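Local coordinates for protein aldehyde dehydrogenase 12 (PDB 6D97) that probably oxidises L-glutamate gamma-semialdehyde to glutamate with NAD+, the last step of proline catabolism in plants, at residues P139-Y142 with Q143-L146; R355-L358 with E359-T362; L417-I420 with L421-G424; V451-A454 with C455-N459. All coordinates share one frame; numbering follows the deposited sequence.

Interaction 1. Residues P139-Y142 with Q143-L146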
ATOM      1  N   PRO A 139     -21.154  -8.910 -33.747  1.00 36.10           N
ATOM      2  CA  PRO A 139     -22.369  -9.668 -33.413  1.00 36.83           C
ATOM      3  C   PRO A 139     -22.182 -10.590 -32.217  1.00 34.00           C
ATOM      4  O   PRO A 139     -21.257 -11.405 -32.167  1.00 34.47           O
ATOM      5  CB  PRO A 139     -22.651 -10.456 -34.699  1.00 34.65           C
ATOM      6  CG  PRO A 139     -22.028  -9.621 -35.775  1.00 33.82           C
ATOM      7  CD  PRO A 139     -20.780  -9.066 -35.161  1.00 27.58           C
ATOM      8  N   LYS A 140     -23.079 -10.435 -31.248  1.00 30.81           N
ATOM      9  CA  LYS A 140     -23.121 -11.224 -30.027  1.00 34.32           C
ATOM     10  C   LYS A 140     -24.518 -11.046 -29.451  1.00 34.77           C
ATOM     11  O   LYS A 140     -25.275 -10.175 -29.883  1.00 39.48           O
ATOM     12  CB  LYS A 140     -22.040 -10.781 -29.038  1.00 29.02           C
ATOM     13  CG  LYS A 140     -22.173  -9.330 -28.617  1.00 26.82           C
ATOM     14  CD  LYS A 140     -21.082  -8.925 -27.639  1.00 25.65           C
ATOM     15  CE  LYS A 140     -19.755  -8.684 -28.346  1.00 25.26           C
ATOM     16  NZ  LYS A 140     -18.701  -8.181 -27.417  1.00 39.95           N
ATOM     17  N   SER A 141     -24.859 -11.883 -28.474  1.00 36.10           N
ATOM     18  CA  SER A 141     -26.189 -11.804 -27.888  1.00 27.98           C
ATOM     19  C   SER A 141     -26.389 -10.454 -27.200  1.00 27.02           C
ATOM     20  O   SER A 141     -25.433  -9.750 -26.861  1.00 25.24           O
ATOM     21  CB  SER A 141     -26.413 -12.941 -26.892  1.00 28.12           C
ATOM     22  OG  SER A 141     -25.749 -12.692 -25.666  1.00 33.79           O
ATOM     23  N   TYR A 142     -27.660 -10.091 -27.005  1.00 26.54           N
ATOM     24  CA  TYR A 142     -27.975  -8.805 -26.391  1.00 31.53           C
ATOM     25  C   TYR A 142     -27.410  -8.707 -24.979  1.00 34.38           C
ATOM     26  O   TYR A 142     -26.938  -7.643 -24.567  1.00 43.54           O
ATOM     27  CB  TYR A 142     -29.486  -8.580 -26.371  1.00 30.41           C
ATOM     28  CG  TYR A 142     -29.895  -7.253 -25.765  1.00 33.14           C
ATOM     29  CD1 TYR A 142     -29.838  -6.084 -26.509  1.00 35.07           C
ATOM     30  CD2 TYR A 142     -30.333  -7.169 -24.450  1.00 35.45           C
ATOM     31  CE1 TYR A 142     -30.209  -4.869 -25.965  1.00 42.73           C
ATOM     32  CE2 TYR A 142     -30.708  -5.957 -23.898  1.00 44.57           C
ATOM     33  CZ  TYR A 142     -30.645  -4.813 -24.658  1.00 42.78           C
ATOM     34  OH  TYR A 142     -31.022  -3.613 -24.100  1.00 45.02           O
ATOM     35  N   GLN A 143     -27.448  -9.807 -24.223  1.00 33.74           N
ATOM     36  CA  GLN A 143     -26.945  -9.769 -22.855  1.00 32.80           C
ATOM     37  C   GLN A 143     -25.426  -9.647 -22.824  1.00 35.70           C
ATOM     38  O   GLN A 143     -24.870  -8.974 -21.947  1.00 31.95           O
ATOM     39  CB  GLN A 143     -27.411 -11.008 -22.090  1.00 32.92           C
ATOM     40  CG  GLN A 143     -28.893 -10.985 -21.735  1.00 48.48           C
ATOM     41  CD  GLN A 143     -29.309 -12.162 -20.874  1.00 62.20           C
ATOM     42  OE1 GLN A 143     -30.153 -12.967 -21.271  1.00 69.32           O
ATOM     43  NE2 GLN A 143     -28.720 -12.267 -19.686  1.00 60.98           N
ATOM     44  N   GLN A 144     -24.736 -10.293 -23.769  1.00 31.44           N
ATOM     45  CA  GLN A 144     -23.286 -10.133 -23.857  1.00 24.93           C
ATOM     46  C   GLN A 144     -22.913  -8.698 -24.204  1.00 28.04           C
ATOM     47  O   GLN A 144     -21.973  -8.138 -23.626  1.00 28.70           O
ATOM     48  CB  GLN A 144     -22.704 -11.098 -24.889  1.00 30.88           C
ATOM     49  CG  GLN A 144     -22.719 -12.558 -24.472  1.00 29.44           C
ATOM     50  CD  GLN A 144     -21.716 -12.865 -23.378  1.00 34.90           C
ATOM     51  OE1 GLN A 144     -20.646 -12.260 -23.310  1.00 33.25           O
ATOM     52  NE2 GLN A 144     -22.063 -13.806 -22.508  1.00 34.44           N
ATOM     53  N   ALA A 145     -23.636  -8.086 -25.149  1.00 33.44           N
ATOM     54  CA  ALA A 145     -23.392  -6.686 -25.488  1.00 32.12           C
ATOM     55  C   ALA A 145     -23.732  -5.768 -24.323  1.00 35.38           C
ATOM     56  O   ALA A 145     -23.037  -4.774 -24.083  1.00 30.93           O
ATOM     57  CB  ALA A 145     -24.198  -6.295 -26.725  1.00 25.36           C
ATOM     58  N   LEU A 146     -24.809  -6.077 -23.597  1.00 29.58           N
ATOM     59  CA  LEU A 146     -25.157  -5.289 -22.420  1.00 28.52           C
ATOM     60  C   LEU A 146     -24.076  -5.399 -21.353  1.00 29.75           C
ATOM     61  O   LEU A 146     -23.743  -4.407 -20.694  1.00 30.09           O
ATOM     62  CB  LEU A 146     -26.507  -5.747 -21.866  1.00 31.26           C
ATOM     63  CG  LEU A 146     -27.095  -4.932 -20.715  1.00 41.16           C
ATOM     64  CD1 LEU A 146     -27.500  -3.558 -21.215  1.00 47.92           C
ATOM     65  CD2 LEU A 146     -28.289  -5.645 -20.100  1.00 38.05           C
TER
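Ser141 meets Gln144 at the N-cap of helix 142-157, where the chain turns out of the loop that follows helix 124-137. Gln143, in the first turn, rests its CB near the carbonyl carbon of Tyr142 and packs on Thr547 of the second subunit. At Gln144 the backbone N gives its hydrogen to Ser141 OG (3.2 Å, 161°), the capping bond; with chi1 at 77° that hydroxyl is swung over the first turn, and Gln144 CG lies 3.3 Å from the same oxygen. Ser141 OG is also bonded to the C-terminal carboxylate of Thr547 of the second subunit, while Gln144 reaches Lys327 through OE1 and the Thr547 hydroxyl of that subunit through NE2. The aliphatic part of Lys140 crosses the Gln144 side chain at about a right angle, its CD 3.9 Å from Gln144 CB. Ala145 follows with the first regular helical bond, N to Ser141 O at 3.0 Å. Lys140 CD is 3.7 Å from Ala145 N, and NZ goes on to Asn199 O and a salt bridge with Glu148. Leu146 closes the turn: its N bonds to Tyr142 O at 2.8 Å, and its CB sits 3.3 Å from that same carbonyl oxygen.

Interaction 2. Residues R355-L358 with E359-T362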
ATOM      1  N   ARG A 355     -28.586 -25.557 -28.383  1.00 31.82           N
ATOM      2  CA  ARG A 355     -29.622 -24.546 -28.236  1.00 39.42           C
ATOM      3  C   ARG A 355     -29.125 -23.152 -28.598  1.00 39.26           C
ATOM      4  O   ARG A 355     -29.893 -22.190 -28.501  1.00 39.49           O
ATOM      5  CB  ARG A 355     -30.189 -24.552 -26.810  1.00 34.21           C
ATOM      6  CG  ARG A 355     -29.171 -24.312 -25.726  1.00 29.97           C
ATOM      7  CD  ARG A 355     -29.849 -23.987 -24.405  1.00 31.61           C
ATOM      8  NE  ARG A 355     -28.941 -23.299 -23.489  1.00 36.25           N
ATOM      9  CZ  ARG A 355     -29.277 -22.858 -22.281  1.00 39.16           C
ATOM     10  NH1 ARG A 355     -30.513 -23.028 -21.829  1.00 35.96           N
ATOM     11  NH2 ARG A 355     -28.374 -22.246 -21.523  1.00 35.30           N
ATOM     12  N   ARG A 356     -27.868 -23.021 -29.016  1.00 36.42           N
ATOM     13  CA  ARG A 356     -27.362 -21.755 -29.524  1.00 39.82           C
ATOM     14  C   ARG A 356     -27.810 -21.565 -30.965  1.00 38.63           C
ATOM     15  O   ARG A 356     -27.789 -22.504 -31.765  1.00 36.40           O
ATOM     16  CB  ARG A 356     -25.838 -21.715 -29.423  1.00 34.37           C
ATOM     17  CG  ARG A 356     -25.368 -21.952 -28.004  1.00 38.37           C
ATOM     18  CD  ARG A 356     -23.909 -21.574 -27.785  1.00 38.25           C
ATOM     19  NE  ARG A 356     -23.662 -21.320 -26.366  1.00 28.44           N
ATOM     20  CZ  ARG A 356     -23.543 -20.110 -25.826  1.00 25.77           C
ATOM     21  NH1 ARG A 356     -23.625 -19.028 -26.591  1.00 25.13           N
ATOM     22  NH2 ARG A 356     -23.341 -19.986 -24.517  1.00 24.85           N
ATOM     23  N   LYS A 357     -28.236 -20.347 -31.292  1.00 37.28           N
ATOM     24  CA  LYS A 357     -28.823 -20.105 -32.600  1.00 37.06           C
ATOM     25  C   LYS A 357     -28.540 -18.683 -33.059  1.00 39.91           C
ATOM     26  O   LYS A 357     -28.256 -17.786 -32.262  1.00 35.02           O
ATOM     27  CB  LYS A 357     -30.332 -20.368 -32.597  1.00 40.54           C
ATOM     28  CG  LYS A 357     -31.071 -19.763 -31.429  1.00 45.21           C
ATOM     29  CD  LYS A 357     -31.902 -20.828 -30.749  1.00 60.92           C
ATOM     30  CE  LYS A 357     -32.907 -20.229 -29.786  1.00 63.94           C
ATOM     31  NZ  LYS A 357     -33.894 -21.262 -29.368  1.00 63.94           N
ATOM     32  N   LEU A 358     -28.644 -18.497 -34.376  1.00 39.64           N
ATOM     33  CA  LEU A 358     -28.302 -17.223 -34.999  1.00 38.27           C
ATOM     34  C   LEU A 358     -29.270 -16.117 -34.598  1.00 40.49           C
ATOM     35  O   LEU A 358     -28.867 -14.957 -34.450  1.00 41.01           O
ATOM     36  CB  LEU A 358     -28.288 -17.389 -36.519  1.00 33.80           C
ATOM     37  CG  LEU A 358     -27.779 -16.222 -37.357  1.00 36.84           C
ATOM     38  CD1 LEU A 358     -26.307 -16.014 -37.078  1.00 32.99           C
ATOM     39  CD2 LEU A 358     -28.017 -16.487 -38.833  1.00 32.89           C
ATOM     40  N   GLU A 359     -30.550 -16.455 -34.414  1.00 40.23           N
ATOM     41  CA  GLU A 359     -31.582 -15.422 -34.332  1.00 39.40           C
ATOM     42  C   GLU A 359     -31.455 -14.567 -33.075  1.00 39.08           C
ATOM     43  O   GLU A 359     -31.897 -13.412 -33.074  1.00 38.67           O
ATOM     44  CB  GLU A 359     -32.974 -16.052 -34.414  1.00 39.19           C
ATOM     45  CG  GLU A 359     -33.379 -16.506 -35.820  1.00 50.47           C
ATOM     46  CD  GLU A 359     -33.015 -17.954 -36.106  1.00 59.09           C
ATOM     47  OE1 GLU A 359     -33.668 -18.576 -36.975  1.00 64.55           O
ATOM     48  OE2 GLU A 359     -32.085 -18.474 -35.452  1.00 55.14           O
ATOM     49  N   ASP A 360     -30.872 -15.099 -32.001  1.00 35.68           N
ATOM     50  CA  ASP A 360     -30.533 -14.286 -30.839  1.00 36.97           C
ATOM     51  C   ASP A 360     -29.028 -14.141 -30.670  1.00 33.54           C
ATOM     52  O   ASP A 360     -28.568 -13.671 -29.624  1.00 39.54           O
ATOM     53  CB  ASP A 360     -31.178 -14.850 -29.566  1.00 43.54           C
ATOM     54  CG  ASP A 360     -30.594 -16.189 -29.133  1.00 49.45           C
ATOM     55  OD1 ASP A 360     -29.764 -16.766 -29.871  1.00 46.26           O
ATOM     56  OD2 ASP A 360     -30.979 -16.665 -28.039  1.00 44.94           O
ATOM     57  N   LEU A 361     -28.259 -14.549 -31.679  1.00 31.77           N
ATOM     58  CA  LEU A 361     -26.810 -14.369 -31.724  1.00 39.71           C
ATOM     59  C   LEU A 361     -26.103 -15.066 -30.566  1.00 44.44           C
ATOM     60  O   LEU A 361     -25.033 -14.638 -30.131  1.00 43.63           O
ATOM     61  CB  LEU A 361     -26.438 -12.886 -31.779  1.00 37.97           C
ATOM     62  CG  LEU A 361     -26.714 -12.267 -33.152  1.00 43.27           C
ATOM     63  CD1 LEU A 361     -26.450 -10.770 -33.150  1.00 37.16           C
ATOM     64  CD2 LEU A 361     -25.869 -12.961 -34.209  1.00 36.70           C
ATOM     65  N   THR A 362     -26.688 -16.153 -30.062  1.00 41.04           N
ATOM     66  CA  THR A 362     -25.936 -17.063 -29.210  1.00 34.19           C
ATOM     67  C   THR A 362     -24.972 -17.927 -30.013  1.00 34.16           C
ATOM     68  O   THR A 362     -24.112 -18.592 -29.423  1.00 26.18           O
ATOM     69  CB  THR A 362     -26.893 -17.939 -28.399  1.00 31.40           C
ATOM     70  OG1 THR A 362     -27.946 -18.411 -29.248  1.00 27.90           O
ATOM     71  CG2 THR A 362     -27.491 -17.136 -27.253  1.00 26.60           C
TER
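Arg356 reaches alongside Thr362, within the loop between helices 345-354 and 371-382. Its CB lies 3.6 Å from Thr362 O and also borders Thr362 OG1. CG passes somewhat farther from the carbonyl oxygen, and CD closes in to 3.4 Å. The chain is extended to NE, and chi4 (-103°) turns NH1 back to the oxygen. NH1 then donates to Thr362 O at 2.9 Å; the oxygen lies in the guanidinium plane, and the hydrogen comes onto a carbonyl lone pair. NH1 also bonds to Thr547 O of the second subunit, and NH2 forms a salt bridge with Asp317, so the guanidinium is gripped from several directions.

Thr362 also holds Lys357, the residue after Arg356. Its OG1 accepts from Lys357 N in a nearly straight bond of 2.8 Å and donates to Asp360 OD1 on the syn side of the carboxylate. OD1 takes a second hydrogen from Thr362 N at 3.1 Å, from above the carboxylate plane, which ties the acid to the backbone N and the hydroxyl of the threonine. At the bend, Leu361 N bonds to Leu358 O from well above the carbonyl plane, and the methyls Leu358 CD1 and Leu361 CD2 stand 4.2 Å apart. The bond from Thr362 N to the Asp360 carboxylate, two residues back, defines an Asx turn, here within a loop that touches the second subunit.

Interaction 3. Residues L417-I420 with L421-G424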
ATOM      1  N   LEU A 417      -4.765 -37.074 -24.847  1.00 41.17           N
ATOM      2  CA  LEU A 417      -3.737 -36.236 -24.232  1.00 45.76           C
ATOM      3  C   LEU A 417      -2.340 -36.626 -24.697  1.00 44.76           C
ATOM      4  O   LEU A 417      -1.502 -35.758 -24.964  1.00 44.54           O
ATOM      5  CB  LEU A 417      -3.836 -36.319 -22.709  1.00 45.85           C
ATOM      6  CG  LEU A 417      -2.734 -35.620 -21.912  1.00 41.23           C
ATOM      7  CD1 LEU A 417      -2.729 -34.139 -22.210  1.00 34.29           C
ATOM      8  CD2 LEU A 417      -2.918 -35.868 -20.424  1.00 40.53           C
ATOM      9  N   GLU A 418      -2.072 -37.931 -24.802  1.00 49.65           N
ATOM     10  CA  GLU A 418      -0.738 -38.386 -25.181  1.00 50.80           C
ATOM     11  C   GLU A 418      -0.372 -37.958 -26.596  1.00 49.60           C
ATOM     12  O   GLU A 418       0.812 -37.761 -26.895  1.00 49.13           O
ATOM     13  CB  GLU A 418      -0.648 -39.904 -25.048  1.00 56.09           C
ATOM     14  CG  GLU A 418      -0.401 -40.391 -23.634  1.00 64.47           C
ATOM     15  CD  GLU A 418      -1.200 -41.634 -23.304  1.00 73.97           C
ATOM     16  OE1 GLU A 418      -2.379 -41.494 -22.917  1.00 76.01           O
ATOM     17  OE2 GLU A 418      -0.654 -42.750 -23.449  1.00 76.50           O
ATOM     18  N   GLU A 419      -1.361 -37.814 -27.480  1.00 40.22           N
ATOM     19  CA  GLU A 419      -1.073 -37.341 -28.828  1.00 43.94           C
ATOM     20  C   GLU A 419      -0.842 -35.834 -28.848  1.00 50.76           C
ATOM     21  O   GLU A 419      -0.017 -35.342 -29.627  1.00 57.35           O
ATOM     22  CB  GLU A 419      -2.211 -37.723 -29.775  1.00 41.24           C
ATOM     23  CG  GLU A 419      -2.558 -39.211 -29.780  1.00 47.42           C
ATOM     24  CD  GLU A 419      -1.472 -40.073 -30.399  1.00 54.08           C
ATOM     25  OE1 GLU A 419      -0.603 -39.514 -31.104  1.00 48.10           O
ATOM     26  OE2 GLU A 419      -1.489 -41.307 -30.179  1.00 56.72           O
ATOM     27  N   ILE A 420      -1.561 -35.094 -27.999  1.00 49.88           N
ATOM     28  CA  ILE A 420      -1.387 -33.644 -27.914  1.00 41.50           C
ATOM     29  C   ILE A 420       0.066 -33.297 -27.607  1.00 48.48           C
ATOM     30  O   ILE A 420       0.656 -32.404 -28.226  1.00 57.54           O
ATOM     31  CB  ILE A 420      -2.339 -33.055 -26.857  1.00 40.31           C
ATOM     32  CG1 ILE A 420      -3.798 -33.260 -27.261  1.00 43.29           C
ATOM     33  CG2 ILE A 420      -2.057 -31.578 -26.631  1.00 30.67           C
ATOM     34  CD1 ILE A 420      -4.770 -32.923 -26.161  1.00 48.59           C
ATOM     35  N   LEU A 421       0.666 -34.011 -26.651  1.00 44.40           N
ATOM     36  CA  LEU A 421       2.007 -33.674 -26.185  1.00 47.20           C
ATOM     37  C   LEU A 421       3.076 -33.896 -27.242  1.00 42.72           C
ATOM     38  O   LEU A 421       4.180 -33.355 -27.114  1.00 44.01           O
ATOM     39  CB  LEU A 421       2.340 -34.483 -24.934  1.00 52.02           C
ATOM     40  CG  LEU A 421       1.608 -33.980 -23.693  1.00 45.57           C
ATOM     41  CD1 LEU A 421       2.033 -34.765 -22.473  1.00 42.45           C
ATOM     42  CD2 LEU A 421       1.872 -32.497 -23.496  1.00 34.48           C
ATOM     43  N   LYS A 422       2.775 -34.665 -28.282  1.00 40.83           N
ATOM     44  CA  LYS A 422       3.752 -34.931 -29.321  1.00 45.42           C
ATOM     45  C   LYS A 422       4.015 -33.677 -30.144  1.00 49.52           C
ATOM     46  O   LYS A 422       3.152 -32.807 -30.290  1.00 55.87           O
ATOM     47  CB  LYS A 422       3.269 -36.070 -30.216  1.00 35.42           C
ATOM     48  CG  LYS A 422       3.139 -37.388 -29.475  1.00 36.21           C
ATOM     49  CD  LYS A 422       2.484 -38.448 -30.336  1.00 45.80           C
ATOM     50  CE  LYS A 422       2.972 -39.829 -29.946  1.00 44.14           C
ATOM     51  NZ  LYS A 422       1.872 -40.816 -29.783  1.00 49.24           N
ATOM     52  N   SER A 423       5.235 -33.581 -30.664  1.00 51.76           N
ATOM     53  CA  SER A 423       5.603 -32.450 -31.500  1.00 52.83           C
ATOM     54  C   SER A 423       4.773 -32.456 -32.779  1.00 51.64           C
ATOM     55  O   SER A 423       4.320 -33.505 -33.250  1.00 51.96           O
ATOM     56  CB  SER A 423       7.096 -32.492 -31.828  1.00 54.05           C
ATOM     57  OG  SER A 423       7.634 -31.187 -31.974  1.00 67.44           O
ATOM     58  N   GLY A 424       4.560 -31.267 -33.334  1.00 49.46           N
ATOM     59  CA  GLY A 424       3.701 -31.128 -34.491  1.00 44.85           C
ATOM     60  C   GLY A 424       2.241 -31.088 -34.095  1.00 50.74           C
ATOM     61  O   GLY A 424       1.537 -30.117 -34.392  1.00 58.92           O
TER
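Two bends bring Glu419 and Lys422 together at the end of the short helix 417-420. Glu419 folds at chi2 (-69°), bringing its carboxylate round toward the following turn, while Lys422 runs nearly straight until chi4 (133°) tips NZ over. The two chains lie side by side and point the same way. NZ forms a salt bridge with Glu419 OE1 at 3.1 Å, approaching from above the carboxylate plane, and OE2 is not much farther from it. Lower down, Lys422 CD lies 3.4 Å from OE1, and CG passes 3.5 Å from Glu418 O.

The backbone closes the helix beneath this pair. Leu421 N bonds to Leu417 O at 3.3 Å, a long four-residue step, and Lys422 N then bonds to Glu419 O at 3.2 Å, a three-residue step that tightens the last turn. Glu419 O also receives Asn425 ND2. Leu417 and Leu421 turn to the other side. The ion pair lies on the more exposed side of a turn whose leucines pack on helix 448-457; with Lys422 exposed, water probably screens its attraction, so the charge pairing is likely to be modest in strength.

Interaction 4. Residues V451-A454 with C455-N459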
ATOM      1  N   VAL A 451      -0.524 -32.740 -18.154  1.00 42.09           N
ATOM      2  CA  VAL A 451      -1.378 -31.571 -18.336  1.00 27.42           C
ATOM      3  C   VAL A 451      -0.596 -30.297 -18.051  1.00 30.73           C
ATOM      4  O   VAL A 451      -0.664 -29.320 -18.806  1.00 27.07           O
ATOM      5  CB  VAL A 451      -2.625 -31.680 -17.444  1.00 27.59           C
ATOM      6  CG1 VAL A 451      -3.411 -30.386 -17.483  1.00 27.95           C
ATOM      7  CG2 VAL A 451      -3.482 -32.845 -17.894  1.00 28.06           C
ATOM      8  N   LEU A 452       0.165 -30.290 -16.954  1.00 29.95           N
ATOM      9  CA  LEU A 452       0.949 -29.111 -16.608  1.00 30.31           C
ATOM     10  C   LEU A 452       2.092 -28.889 -17.590  1.00 34.86           C
ATOM     11  O   LEU A 452       2.458 -27.738 -17.859  1.00 34.94           O
ATOM     12  CB  LEU A 452       1.483 -29.234 -15.182  1.00 27.57           C
ATOM     13  CG  LEU A 452       0.414 -29.291 -14.089  1.00 26.03           C
ATOM     14  CD1 LEU A 452       1.039 -29.553 -12.730  1.00 27.85           C
ATOM     15  CD2 LEU A 452      -0.387 -27.993 -14.072  1.00 28.20           C
ATOM     16  N   GLU A 453       2.668 -29.969 -18.130  1.00 32.52           N
ATOM     17  CA  GLU A 453       3.664 -29.814 -19.186  1.00 34.86           C
ATOM     18  C   GLU A 453       3.063 -29.129 -20.405  1.00 39.30           C
ATOM     19  O   GLU A 453       3.682 -28.237 -20.996  1.00 44.98           O
ATOM     20  CB  GLU A 453       4.247 -31.173 -19.579  1.00 32.13           C
ATOM     21  CG  GLU A 453       5.198 -31.095 -20.768  1.00 44.30           C
ATOM     22  CD  GLU A 453       5.565 -32.458 -21.335  1.00 58.78           C
ATOM     23  OE1 GLU A 453       5.551 -33.449 -20.577  1.00 64.19           O
ATOM     24  OE2 GLU A 453       5.860 -32.537 -22.548  1.00 59.52           O
ATOM     25  N   ALA A 454       1.848 -29.529 -20.793  1.00 35.48           N
ATOM     26  CA  ALA A 454       1.200 -28.908 -21.942  1.00 31.27           C
ATOM     27  C   ALA A 454       0.938 -27.428 -21.697  1.00 33.36           C
ATOM     28  O   ALA A 454       1.109 -26.604 -22.602  1.00 42.49           O
ATOM     29  CB  ALA A 454      -0.103 -29.636 -22.269  1.00 27.35           C
ATOM     30  N   CYS A 455       0.527 -27.069 -20.478  1.00 30.60           N
ATOM     31  CA  CYS A 455       0.269 -25.663 -20.183  1.00 33.16           C
ATOM     32  C   CYS A 455       1.561 -24.854 -20.179  1.00 36.99           C
ATOM     33  O   CYS A 455       1.582 -23.702 -20.629  1.00 39.85           O
ATOM     34  CB  CYS A 455      -0.458 -25.522 -18.845  1.00 30.40           C
ATOM     35  SG  CYS A 455      -2.129 -26.220 -18.795  1.00 31.87           S
ATOM     36  N   GLU A 456       2.653 -25.442 -19.686  1.00 38.25           N
ATOM     37  CA  GLU A 456       3.931 -24.737 -19.672  1.00 33.86           C
ATOM     38  C   GLU A 456       4.494 -24.567 -21.078  1.00 37.21           C
ATOM     39  O   GLU A 456       5.195 -23.586 -21.350  1.00 34.08           O
ATOM     40  CB  GLU A 456       4.918 -25.483 -18.771  1.00 29.71           C
ATOM     41  CG  GLU A 456       6.351 -24.972 -18.813  1.00 31.19           C
ATOM     42  CD  GLU A 456       6.550 -23.683 -18.036  1.00 34.36           C
ATOM     43  OE1 GLU A 456       5.581 -23.203 -17.406  1.00 33.15           O
ATOM     44  OE2 GLU A 456       7.684 -23.152 -18.056  1.00 31.41           O
ATOM     45  N   ARG A 457       4.186 -25.491 -21.989  1.00 31.41           N
ATOM     46  CA  ARG A 457       4.700 -25.400 -23.349  1.00 30.67           C
ATOM     47  C   ARG A 457       3.942 -24.399 -24.213  1.00 37.66           C
ATOM     48  O   ARG A 457       4.407 -24.087 -25.314  1.00 34.22           O
ATOM     49  CB  ARG A 457       4.681 -26.782 -24.011  1.00 35.52           C
ATOM     50  CG  ARG A 457       5.819 -27.690 -23.562  1.00 27.69           C
ATOM     51  CD  ARG A 457       5.584 -29.144 -23.961  1.00 28.72           C
ATOM     52  NE  ARG A 457       5.577 -29.342 -25.409  1.00 40.40           N
ATOM     53  CZ  ARG A 457       5.258 -30.487 -26.005  1.00 47.81           C
ATOM     54  NH1 ARG A 457       4.914 -31.541 -25.279  1.00 46.40           N
ATOM     55  NH2 ARG A 457       5.280 -30.574 -27.328  1.00 46.58           N
ATOM     56  N   MET A 458       2.804 -23.886 -23.745  1.00 36.62           N
ATOM     57  CA  MET A 458       2.064 -22.888 -24.504  1.00 33.37           C
ATOM     58  C   MET A 458       2.813 -21.560 -24.509  1.00 37.62           C
ATOM     59  O   MET A 458       3.612 -21.267 -23.615  1.00 42.10           O
ATOM     60  CB  MET A 458       0.661 -22.698 -23.922  1.00 27.58           C
ATOM     61  CG  MET A 458      -0.243 -23.912 -24.071  1.00 33.36           C
ATOM     62  SD  MET A 458      -1.745 -23.824 -23.075  1.00 37.68           S
ATOM     63  CE  MET A 458      -2.360 -25.496 -23.261  1.00 27.64           C
ATOM     64  N   ASN A 459       2.545 -20.750 -25.532  1.00 35.19           N
ATOM     65  CA  ASN A 459       3.206 -19.461 -25.708  1.00 44.89           C
ATOM     66  C   ASN A 459       2.381 -18.287 -25.199  1.00 43.56           C
ATOM     67  O   ASN A 459       2.865 -17.151 -25.225  1.00 51.55           O
ATOM     68  CB  ASN A 459       3.542 -19.231 -27.185  1.00 51.63           C
ATOM     69  CG  ASN A 459       4.587 -20.193 -27.706  1.00 65.82           C
ATOM     70  OD1 ASN A 459       5.602 -20.450 -27.052  1.00 67.98           O
ATOM     71  ND2 ASN A 459       4.347 -20.731 -28.897  1.00 77.01           N
TER
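Glu453 lies alongside Arg457, one turn on in helix 448-457, with Glu453 CG 3.8 Å from Arg457 CD and the two chains pointing the same way. Glu453 extends from a CG set anti to the backbone N (chi1 175°), whereas Arg457 bends at chi3 (65°) to swing its head back along the glutamate. The carboxylate and guanidinium planes end nearly coplanar. NH1 forms a salt bridge with Glu453 OE2 at 3.1 Å, meeting the oxygen on its anti side through a rather bent hydrogen bond (137°). The same NH1 bonds to Leu421 O, and the guanidinium makes a cation-pi contact with Phe426.

Under this pair run the usual helical bonds: Cys455 N to Val451 O, Glu456 N to Leu452 O and Arg457 N to Glu453 O. Farther along, Ala454 O receives only weak bonds, from Arg457 N and Met458 N. Met458 curls round that oxygen, CG beyond it and CE beside it, at 3.4 Å and 3.7 Å from Ala454 O. On the inner side, Val451 and Cys455 pack on Phe335 of strand 331-337, and Cys455 and Met458 on Trp299 of strand 298-302. Glu456 instead reaches Lys94 N of the second subunit through OE2. The Glu453 carboxylate probably offsets part of the guanidinium charge of Arg457, while Leu421 O adds a neutral acceptor outside the helix.

Overall arrangement
The four contacts form two touching pairs, each with centres 11 Å apart. Interactions 1, 2 and 3 are partly buried, interaction 4 buried. Interactions 1 and 2 meet where Leu361 packs against Pro139 and the backbone of Lys140, and both reach the C-terminal end of the second subunit; they start a helix and fold a loop, largely through hydroxyl and carboxylate groups bonded to backbone N. Interactions 3 and 4 join segment 417-424 to helix 448-457 by leucine packing and a probable hydrogen bond from Arg457 NH1 to Leu421 O. Both carry a glutamate-to-base salt bridge, that in 417-424 toward solvent, that in 451-459 on the partly exposed side of an otherwise buried contact. Only interaction 3 touches no other subunit.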